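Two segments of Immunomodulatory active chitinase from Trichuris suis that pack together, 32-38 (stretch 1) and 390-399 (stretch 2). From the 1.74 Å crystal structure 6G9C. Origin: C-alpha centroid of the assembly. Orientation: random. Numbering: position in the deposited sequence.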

# COMPACT_ATOMS: atom_id res chain seq x y z
N LYS A 32 -20.05 8.05 9.54
CA LYS A 32 -21.21 7.83 10.41
C LYS A 32 -21.80 6.42 10.28
O LYS A 32 -22.34 5.88 11.25
CB LYS A 32 -22.29 8.88 10.13
CG LYS A 32 -23.26 9.07 11.29
CD LYS A 32 -24.64 9.47 10.80
CE LYS A 32 -25.56 9.75 11.98
NZ LYS A 32 -25.42 8.71 13.05
N TYR A 33 -21.73 5.82 9.09
CA TYR A 33 -22.18 4.45 8.89
C TYR A 33 -21.04 3.59 8.36
O TYR A 33 -20.31 4.01 7.44
CB TYR A 33 -23.39 4.38 7.94
CG TYR A 33 -24.64 4.99 8.54
CD1 TYR A 33 -25.36 4.32 9.51
CD2 TYR A 33 -25.09 6.24 8.13
CE1 TYR A 33 -26.50 4.87 10.07
CE2 TYR A 33 -26.24 6.80 8.68
CZ TYR A 33 -26.93 6.11 9.65
OH TYR A 33 -28.07 6.67 10.20
N VAL A 34 -20.87 2.40 8.94
CA VAL A 34 -19.98 1.39 8.39
C VAL A 34 -20.54 0.88 7.07
O VAL A 34 -21.74 0.62 6.96
CB VAL A 34 -19.82 0.23 9.40
CG1 VAL A 34 -19.19 -0.99 8.73
CG2 VAL A 34 -19.01 0.66 10.62
N ARG A 35 -19.67 0.72 6.07
CA ARG A 35 -20.03 0.06 4.81
C ARG A 35 -19.01 -1.03 4.54
O ARG A 35 -17.86 -0.73 4.23
CB ARG A 35 -20.11 1.04 3.64
CG ARG A 35 -21.11 2.15 3.89
CD ARG A 35 -21.18 3.13 2.73
NE ARG A 35 -20.05 4.06 2.73
CZ ARG A 35 -19.06 4.03 1.83
NH1 ARG A 35 -19.07 3.12 0.87
NH2 ARG A 35 -18.07 4.91 1.91
N GLY A 36 -19.42 -2.30 4.68
CA GLY A 36 -18.50 -3.41 4.47
C GLY A 36 -18.86 -4.32 3.31
O GLY A 36 -20.02 -4.39 2.92
N CYS A 37 -17.87 -5.03 2.76
CA CYS A 37 -18.07 -5.93 1.64
C CYS A 37 -17.18 -7.14 1.79
O CYS A 37 -15.98 -6.98 2.02
CB CYS A 37 -17.73 -5.26 0.29
SG CYS A 37 -18.63 -3.75 -0.05
N TYR A 38 -17.73 -8.33 1.58
CA TYR A 38 -16.91 -9.54 1.57
C TYR A 38 -16.43 -9.87 0.16
O TYR A 38 -17.23 -9.96 -0.79
CB TYR A 38 -17.68 -10.73 2.13
CG TYR A 38 -17.68 -10.77 3.64
CD1 TYR A 38 -18.57 -9.98 4.37
CD2 TYR A 38 -16.78 -11.56 4.34
CE1 TYR A 38 -18.56 -9.99 5.77
CE2 TYR A 38 -16.78 -11.59 5.75
CZ TYR A 38 -17.66 -10.79 6.44
OH TYR A 38 -17.69 -10.77 7.83
N LEU A 390 -26.66 -3.28 -6.83
CA LEU A 390 -27.04 -3.53 -5.45
C LEU A 390 -26.08 -2.85 -4.47
O LEU A 390 -26.51 -2.08 -3.60
CB LEU A 390 -27.08 -5.04 -5.16
CG LEU A 390 -28.01 -5.89 -6.02
CD1 LEU A 390 -28.20 -7.26 -5.41
CD2 LEU A 390 -29.34 -5.19 -6.18
N ILE A 391 -24.78 -3.12 -4.60
CA ILE A 391 -23.85 -2.71 -3.56
C ILE A 391 -23.65 -1.19 -3.56
O ILE A 391 -23.43 -0.59 -2.49
CB ILE A 391 -22.53 -3.49 -3.72
CG1 ILE A 391 -22.82 -4.99 -3.55
CG2 ILE A 391 -21.49 -3.08 -2.67
CD1 ILE A 391 -21.65 -5.87 -3.85
N SER A 392 -23.77 -0.53 -4.72
CA SER A 392 -23.69 0.93 -4.79
C SER A 392 -24.66 1.63 -3.84
O SER A 392 -24.42 2.79 -3.48
CB SER A 392 -23.98 1.46 -6.21
OG SER A 392 -23.09 0.90 -7.15
N LEU A 393 -25.76 0.96 -3.48
CA LEU A 393 -26.78 1.60 -2.65
C LEU A 393 -26.26 1.96 -1.26
O LEU A 393 -26.82 2.84 -0.62
CB LEU A 393 -28.00 0.69 -2.53
CG LEU A 393 -28.79 0.54 -3.84
CD1 LEU A 393 -29.85 -0.54 -3.74
CD2 LEU A 393 -29.41 1.86 -4.24
N MET A 394 -25.23 1.26 -0.77
CA MET A 394 -24.67 1.60 0.53
C MET A 394 -24.07 3.00 0.52
O MET A 394 -24.47 3.87 1.30
CB MET A 394 -23.62 0.56 0.95
CG MET A 394 -24.19 -0.80 1.30
SD MET A 394 -23.02 -1.80 2.27
CE MET A 394 -21.66 -1.96 1.12
N GLN A 395 -23.11 3.24 -0.38
CA GLN A 395 -22.54 4.57 -0.54
C GLN A 395 -23.62 5.61 -0.83
O GLN A 395 -23.61 6.72 -0.27
CB GLN A 395 -21.51 4.55 -1.66
CG GLN A 395 -20.26 5.33 -1.39
CD GLN A 395 -20.52 6.80 -1.30
OE1 GLN A 395 -21.38 7.33 -2.00
NE2 GLN A 395 -19.77 7.48 -0.43
N GLU A 396 -24.56 5.28 -1.72
CA GLU A 396 -25.51 6.29 -2.19
C GLU A 396 -26.46 6.73 -1.10
O GLU A 396 -26.86 7.90 -1.07
CB GLU A 396 -26.31 5.77 -3.38
CG GLU A 396 -25.52 5.66 -4.65
CD GLU A 396 -26.27 4.89 -5.72
OE1 GLU A 396 -27.52 4.78 -5.61
OE2 GLU A 396 -25.62 4.40 -6.66
N ILE A 397 -26.83 5.83 -0.20
CA ILE A 397 -27.82 6.11 0.83
C ILE A 397 -27.16 6.41 2.17
O ILE A 397 -27.55 7.36 2.85
CB ILE A 397 -28.81 4.93 0.95
CG1 ILE A 397 -29.56 4.72 -0.37
CG2 ILE A 397 -29.78 5.17 2.10
CD1 ILE A 397 -30.33 3.40 -0.45
N LEU A 398 -26.16 5.63 2.57
CA LEU A 398 -25.51 5.87 3.85
C LEU A 398 -24.39 6.90 3.77
O LEU A 398 -23.93 7.37 4.82
CB LEU A 398 -24.96 4.56 4.43
CG LEU A 398 -25.99 3.45 4.66
CD1 LEU A 398 -25.32 2.18 5.13
CD2 LEU A 398 -27.07 3.89 5.64
N GLY A 399 -23.96 7.27 2.57
CA GLY A 399 -23.02 8.37 2.41
C GLY A 399 -21.56 7.98 2.57
O GLY A 399 -20.68 8.84 2.63

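This is a strand-on-helix contact held by van der Waals packing, mostly of side chains, with no hydrogen bond crossing between the stretches and 421 Å² of surface buried. The strand 34-38 runs almost exactly antiparallel to the helix, at 177°, their axes approaching to 9.1 Å. Along the strand side chains alternate: Arg-35 and Cys-37 point toward the helix, as does Tyr-33 just before it, while Val-34 points away. The helix answers with Met-394 and Leu-398, one turn apart and so on the same side.

At one end, Leu-398 places CD2 over the face of the Tyr-33 ring, 4.0 Å from its centroid, a CH-pi contact that suits a branched aliphatic chain against a flat aromatic surface. In the middle, Arg-35 has the most area covered by the other stretch; its CD lies 4.0 Å from Met-394 CB. Its guanidinium also packs against the helix, where Gln-395 CG covers one face, 3.4 Å from Arg-35 NH1; that nitrogen is hydrogen-bonded elsewhere in the structure, so satisfied.

Farther along, the long, unbranched side chain of Met-394 brings its CE to 3.4 Å from Gly-36 O and 3.7 Å from Cys-37 SG. Ile-391 CG2 is 3.9 Å from Cys-37 SG; both groups pack against one side of the sulfur, bonded covalently elsewhere but apolar enough for aliphatic neighbours.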